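Local coordinates for SnoaL-like polyketide cyclase (Agrobacterium tumefaciens str. C58, PDB 3EHC), which is of unknown function but belongs to the SnoaL-like polyketide cyclases of the NTF2 clan and may act on a small ligand held in its cone-shaped fold, at residues A11-L16 and F60-L65; L89-R94 and V121-Q126. One frame throughout, in Å; residues are numbered along the deposited sequence.

Contact 1 (A11-L16 and F60-L65)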
loop_
_atom_site.group_PDB
_atom_site.type_symbol
_atom_site.label_atom_id
_atom_site.label_comp_id
_atom_site.label_asym_id
_atom_site.label_seq_id
_atom_site.Cartn_x
_atom_site.Cartn_y
_atom_site.Cartn_z
ATOM N N ALA B 11 1.405 13.375 -14.630
ATOM C CA ALA B 11 0.855 13.521 -15.988
ATOM C C ALA B 11 -0.022 12.304 -16.336
ATOM O O ALA B 11 -1.063 12.438 -16.955
ATOM C CB ALA B 11 1.978 13.719 -17.022
ATOM N N TYR B 12 0.394 11.117 -15.906
ATOM C CA TYR B 12 -0.400 9.884 -16.088
ATOM C C TYR B 12 -1.741 9.974 -15.365
ATOM O O TYR B 12 -2.786 9.665 -15.945
ATOM C CB TYR B 12 0.410 8.653 -15.625
ATOM C CG TYR B 12 -0.366 7.387 -15.300
ATOM C CD1 TYR B 12 -0.949 6.620 -16.294
ATOM C CD2 TYR B 12 -0.464 6.933 -13.987
ATOM C CE1 TYR B 12 -1.644 5.438 -15.989
ATOM C CE2 TYR B 12 -1.165 5.781 -13.670
ATOM C CZ TYR B 12 -1.747 5.026 -14.675
ATOM O OH TYR B 12 -2.449 3.866 -14.348
ATOM N N LEU B 13 -1.707 10.433 -14.116
ATOM C CA LEU B 13 -2.930 10.598 -13.319
ATOM C C LEU B 13 -3.841 11.643 -13.931
ATOM O O LEU B 13 -5.071 11.481 -13.908
ATOM C CB LEU B 13 -2.617 10.963 -11.853
ATOM C CG LEU B 13 -1.934 9.922 -10.969
ATOM C CD1 LEU B 13 -1.878 10.411 -9.534
ATOM C CD2 LEU B 13 -2.597 8.551 -11.085
ATOM N N ASP B 14 -3.239 12.703 -14.477
ATOM C CA ASP B 14 -4.006 13.705 -15.195
ATOM C C ASP B 14 -4.763 13.146 -16.387
ATOM O O ASP B 14 -5.918 13.488 -16.590
ATOM C CB ASP B 14 -3.132 14.850 -15.686
ATOM C CG ASP B 14 -3.549 16.145 -15.090
ATOM O OD1 ASP B 14 -3.336 16.253 -13.851
ATOM O OD2 ASP B 14 -4.116 17.001 -15.839
ATOM N N SER B 15 -4.098 12.314 -17.183
ATOM C CA SER B 15 -4.757 11.695 -18.334
ATOM C C SER B 15 -5.900 10.782 -17.866
ATOM O O SER B 15 -6.955 10.733 -18.489
ATOM C CB SER B 15 -3.767 10.950 -19.260
ATOM O OG SER B 15 -3.439 9.648 -18.807
ATOM N N LEU B 16 -5.684 10.069 -16.763
ATOM C CA LEU B 16 -6.701 9.194 -16.169
ATOM C C LEU B 16 -7.927 9.996 -15.738
ATOM O O LEU B 16 -9.065 9.581 -15.977
ATOM C CB LEU B 16 -6.122 8.410 -14.985
ATOM C CG LEU B 16 -5.683 6.943 -15.133
ATOM C CD1 LEU B 16 -4.942 6.628 -16.427
ATOM C CD2 LEU B 16 -4.843 6.514 -13.912
ATOM N N PHE B 60 -8.310 10.597 -9.399
ATOM C CA PHE B 60 -7.016 10.167 -8.901
ATOM C C PHE B 60 -6.222 11.351 -8.358
ATOM O O PHE B 60 -6.028 12.355 -9.030
ATOM C CB PHE B 60 -6.250 9.484 -10.024
ATOM C CG PHE B 60 -6.837 8.178 -10.447
ATOM C CD1 PHE B 60 -7.843 8.136 -11.396
ATOM C CD2 PHE B 60 -6.377 6.992 -9.903
ATOM C CE1 PHE B 60 -8.393 6.912 -11.811
ATOM C CE2 PHE B 60 -6.919 5.752 -10.308
ATOM C CZ PHE B 60 -7.921 5.715 -11.270
ATOM N N GLU B 61 -5.774 11.204 -7.127
ATOM C CA GLU B 61 -5.065 12.225 -6.418
ATOM C C GLU B 61 -4.089 11.545 -5.468
ATOM O O GLU B 61 -4.517 10.799 -4.608
ATOM C CB GLU B 61 -6.107 12.999 -5.622
ATOM C CG GLU B 61 -5.591 14.161 -4.795
ATOM C CD GLU B 61 -5.980 15.494 -5.373
ATOM O OE1 GLU B 61 -7.041 15.583 -6.045
ATOM O OE2 GLU B 61 -5.216 16.450 -5.143
ATOM N N ALA B 62 -2.791 11.813 -5.625
ATOM C CA ALA B 62 -1.744 11.254 -4.772
ATOM C C ALA B 62 -1.540 12.122 -3.526
ATOM O O ALA B 62 -1.307 13.303 -3.643
ATOM C CB ALA B 62 -0.444 11.147 -5.561
ATOM N N GLU B 63 -1.664 11.514 -2.347
ATOM C CA GLU B 63 -1.331 12.166 -1.079
ATOM C C GLU B 63 0.181 12.147 -0.866
ATOM O O GLU B 63 0.781 13.169 -0.543
ATOM C CB GLU B 63 -2.038 11.472 0.102
ATOM C CG GLU B 63 -1.706 12.060 1.496
ATOM C CD GLU B 63 -2.312 11.287 2.646
ATOM O OE1 GLU B 63 -3.463 10.844 2.520
ATOM O OE2 GLU B 63 -1.647 11.144 3.697
ATOM N N ILE B 64 0.782 10.978 -1.050
ATOM C CA ILE B 64 2.223 10.773 -0.816
ATOM C C ILE B 64 2.795 10.127 -2.054
ATOM O O ILE B 64 2.183 9.220 -2.590
ATOM C CB ILE B 64 2.580 9.850 0.399
ATOM C CG1 ILE B 64 1.848 10.271 1.679
ATOM C CG2 ILE B 64 4.125 9.844 0.585
ATOM C CD1 ILE B 64 1.827 9.234 2.764
ATOM N N LEU B 65 3.925 10.646 -2.522
ATOM C CA LEU B 65 4.727 10.057 -3.588
ATOM C C LEU B 65 6.182 9.870 -3.083
ATOM O O LEU B 65 6.777 10.802 -2.526
ATOM C CB LEU B 65 4.791 10.955 -4.832
ATOM C CG LEU B 65 3.569 11.278 -5.683
ATOM C CD1 LEU B 65 4.036 12.149 -6.863
ATOM C CD2 LEU B 65 2.853 9.993 -6.151
#
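F60 meets the helical segment A11-L16 through two leucines one turn apart, L13 and L16. Its ring lies across the end of L16. Methyl CD2 of L16 stands over the middle of one ring face, 4.0 Å from the centroid and 5° off the ring normal, a clear CH-pi contact. L16 CB adds a second touch, 4.0 Å from F60 CD1. L13 reaches the base of the phenylalanine instead, with its CD2 3.9 Å from F60 CB. The F60 CG atom sits beside the backbone N, anti to the carbonyl carbon (chi1 -68°), which carries the ring past L13 to L16. Beyond the two segments, F78 meets the F60 ring edge-to-face and F52 of helix 40-54 also packs on it. N17 OD1 accepts a hydrogen bond from F60 N.

This is the NTF2-like alpha+beta fold, in which the N-terminal helix packs against the curved sheet. Strand 62-67 is the outermost strand on this side of the sheet within the chain.

A62 comes next. Its CB is 4.3 Å from CD1 of L13, so the two methyls of L13 divide between F60 and A62. L76 of strand 71-80 touches both L13 and A62. At E63 the chain turns a corner, and E63 and I64 together face R75 in a classic beta bulge. I64 then packs on W115 of the second subunit.

Contact 2 (L89-R94 and V121-Q126). With SO4 (sulfate ion), chain G.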
loop_
_atom_site.group_PDB
_atom_site.type_symbol
_atom_site.label_atom_id
_atom_site.label_comp_id
_atom_site.label_asym_id
_atom_site.label_seq_id
_atom_site.Cartn_x
_atom_site.Cartn_y
_atom_site.Cartn_z
ATOM N N LEU B 89 -18.443 -5.681 -2.099
ATOM C CA LEU B 89 -19.199 -4.984 -1.088
ATOM C C LEU B 89 -20.382 -4.287 -1.768
ATOM O O LEU B 89 -20.194 -3.663 -2.808
ATOM C CB LEU B 89 -18.315 -3.935 -0.418
ATOM C CG LEU B 89 -17.157 -4.506 0.386
ATOM C CD1 LEU B 89 -16.254 -3.370 0.941
ATOM C CD2 LEU B 89 -17.744 -5.438 1.479
ATOM N N PRO B 90 -21.609 -4.395 -1.199
ATOM C CA PRO B 90 -22.745 -3.702 -1.816
ATOM C C PRO B 90 -22.791 -2.188 -1.541
ATOM O O PRO B 90 -23.681 -1.705 -0.857
ATOM C CB PRO B 90 -23.963 -4.470 -1.278
ATOM C CG PRO B 90 -23.525 -5.004 0.013
ATOM C CD PRO B 90 -22.026 -5.171 -0.023
ATOM N N VAL B 91 -21.809 -1.447 -2.062
ATOM C CA VAL B 91 -21.704 -0.022 -1.817
ATOM C C VAL B 91 -22.950 0.707 -2.341
ATOM O O VAL B 91 -23.512 1.558 -1.665
ATOM C CB VAL B 91 -20.439 0.588 -2.434
ATOM C CG1 VAL B 91 -20.395 2.109 -2.204
ATOM C CG2 VAL B 91 -19.217 -0.079 -1.818
ATOM N N ASN B 92 -23.377 0.351 -3.548
ATOM C CA ASN B 92 -24.689 0.700 -4.036
ATOM C C ASN B 92 -24.993 2.204 -3.986
ATOM O O ASN B 92 -26.037 2.627 -3.461
ATOM C CB ASN B 92 -25.780 -0.034 -3.228
ATOM C CG ASN B 92 -25.920 -1.468 -3.612
ATOM O OD1 ASN B 92 -25.453 -1.884 -4.661
ATOM N ND2 ASN B 92 -26.562 -2.240 -2.767
ATOM N N GLY B 93 -24.081 3.001 -4.528
ATOM C CA GLY B 93 -24.319 4.423 -4.719
ATOM C C GLY B 93 -24.037 5.282 -3.518
ATOM O O GLY B 93 -24.308 6.462 -3.515
ATOM N N ARG B 94 -23.467 4.705 -2.478
ATOM C CA ARG B 94 -23.025 5.514 -1.346
ATOM C C ARG B 94 -21.600 6.017 -1.578
ATOM O O ARG B 94 -20.730 5.308 -2.106
ATOM C CB ARG B 94 -23.121 4.744 -0.043
ATOM C CG ARG B 94 -24.525 4.671 0.505
ATOM C CD ARG B 94 -24.571 3.674 1.622
ATOM N NE ARG B 94 -24.418 2.343 1.086
ATOM C CZ ARG B 94 -24.356 1.236 1.807
ATOM N NH1 ARG B 94 -24.441 1.252 3.125
ATOM N NH2 ARG B 94 -24.228 0.088 1.177
ATOM N N VAL B 121 -10.879 -2.628 4.213
ATOM C CA VAL B 121 -11.354 -2.495 5.589
ATOM C C VAL B 121 -12.036 -1.129 5.813
ATOM O O VAL B 121 -13.016 -1.082 6.511
ATOM C CB VAL B 121 -10.225 -2.811 6.631
ATOM C CG1 VAL B 121 -10.731 -2.696 8.035
ATOM C CG2 VAL B 121 -9.670 -4.254 6.411
ATOM N N ALA B 122 -11.495 -0.053 5.229
ATOM C CA ALA B 122 -12.044 1.315 5.326
ATOM C C ALA B 122 -13.457 1.358 4.766
ATOM O O ALA B 122 -14.353 1.959 5.356
ATOM C CB ALA B 122 -11.111 2.336 4.584
ATOM N N ILE B 123 -13.661 0.675 3.640
ATOM C CA ILE B 123 -14.980 0.616 3.016
ATOM C C ILE B 123 -15.969 -0.194 3.880
ATOM O O ILE B 123 -17.107 0.212 4.064
ATOM C CB ILE B 123 -14.945 0.038 1.563
ATOM C CG1 ILE B 123 -13.937 0.786 0.687
ATOM C CG2 ILE B 123 -16.408 0.104 0.882
ATOM C CD1 ILE B 123 -13.787 0.147 -0.765
ATOM N N GLU B 124 -15.528 -1.349 4.372
ATOM C CA GLU B 124 -16.335 -2.195 5.255
ATOM C C GLU B 124 -16.865 -1.434 6.457
ATOM O O GLU B 124 -18.055 -1.534 6.802
ATOM C CB GLU B 124 -15.518 -3.432 5.671
ATOM C CG GLU B 124 -15.362 -4.457 4.560
ATOM C CD GLU B 124 -14.326 -5.595 4.866
ATOM O OE1 GLU B 124 -13.551 -5.516 5.855
ATOM O OE2 GLU B 124 -14.294 -6.586 4.115
ATOM N N ARG B 125 -15.967 -0.692 7.089
ATOM C CA ARG B 125 -16.331 0.149 8.202
ATOM C C ARG B 125 -17.361 1.197 7.891
ATOM O O ARG B 125 -18.192 1.469 8.723
ATOM C CB ARG B 125 -15.095 0.842 8.749
ATOM C CG ARG B 125 -14.318 -0.090 9.571
ATOM C CD ARG B 125 -13.132 0.575 10.166
ATOM N NE ARG B 125 -12.216 -0.444 10.670
ATOM C CZ ARG B 125 -10.907 -0.270 10.786
ATOM N NH1 ARG B 125 -10.357 0.890 10.415
ATOM N NH2 ARG B 125 -10.149 -1.262 11.267
ATOM N N GLN B 126 -17.277 1.806 6.712
ATOM C CA GLN B 126 -18.235 2.821 6.303
ATOM C C GLN B 126 -19.634 2.278 6.025
ATOM O O GLN B 126 -20.603 2.987 6.210
ATOM C CB GLN B 126 -17.708 3.573 5.091
ATOM C CG GLN B 126 -16.622 4.516 5.471
ATOM C CD GLN B 126 -15.811 5.029 4.294
ATOM O OE1 GLN B 126 -16.228 5.954 3.573
ATOM N NE2 GLN B 126 -14.620 4.474 4.130
HETATM S S SO4 G . -6.416 0.864 11.399
HETATM O O1 SO4 G . -6.789 1.802 12.476
HETATM O O2 SO4 G . -6.723 1.452 10.089
HETATM O O3 SO4 G . -7.143 -0.400 11.521
HETATM O O4 SO4 G . -4.987 0.561 11.495
#
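L89 puts its CD1 methyl against CG2 of I123, 3.5 Å away, tighter than usual for two carbons. L89 also straddles the neighbouring side chain: E124 CG lies 3.9 Å from L89 CD1 and 4.0 Å from L89 CD2. From the turn, V91 CG2 reaches I123 CG2 at 3.9 Å. The I123 CG2 branch is anti to its backbone N, and it alone meets both L89 and V91.

The next shell fixes the turn. V91 to R94 form a type I' beta turn, and P90 is the centre of an inverse gamma turn. R94 folds back and grips V91 O side-on with NE (3.0 Å, N-H...O angle 154°) and NH2; this oxygen also accepts from R94 N. On the helix, Q126 NE2 bonds to A122 O, 2.8 Å away, from above the carbonyl plane. Q126 N reaches that oxygen from the opposite face.

Further out, E124 OE1 forms a salt bridge to K120 of the second subunit. R125 NH2 gives a nearly straight bond to sulfate O3 (3.1 Å, 167°). The ion, probably from the crystallisation liquor, also binds N35 of the second subunit.

Across the two segments the contact is wholly apolar, with no hydrogen bond between them. Van der Waals packing of aliphatic groups joins strand 89-90 and the start of the following turn to helix 120-127, while the charged ends of E124 and R125 are engaged elsewhere.

From the N terminus, helix 5-17 comes first. Contact 1 closes a loop of 43 residues that contains helix 40-54, and brings helix 5-17 onto the loop that leads into strand 62-67 and onto the start of that strand, at the border of the main sheet. The chain then runs through strand 71-80 to the small hairpin of strands 85-86 and 89-90. Contact 2 closes a second loop of 26 residues, mostly strands 96-107 and 110-118, and joins strand 89-90 of that hairpin and the start of the turn after it to helix 120-127. The two loops follow in series and neither nest nor cross. The centres of contact 1 and contact 2 are about 23 Å apart. Each contact has residues that touch the second subunit.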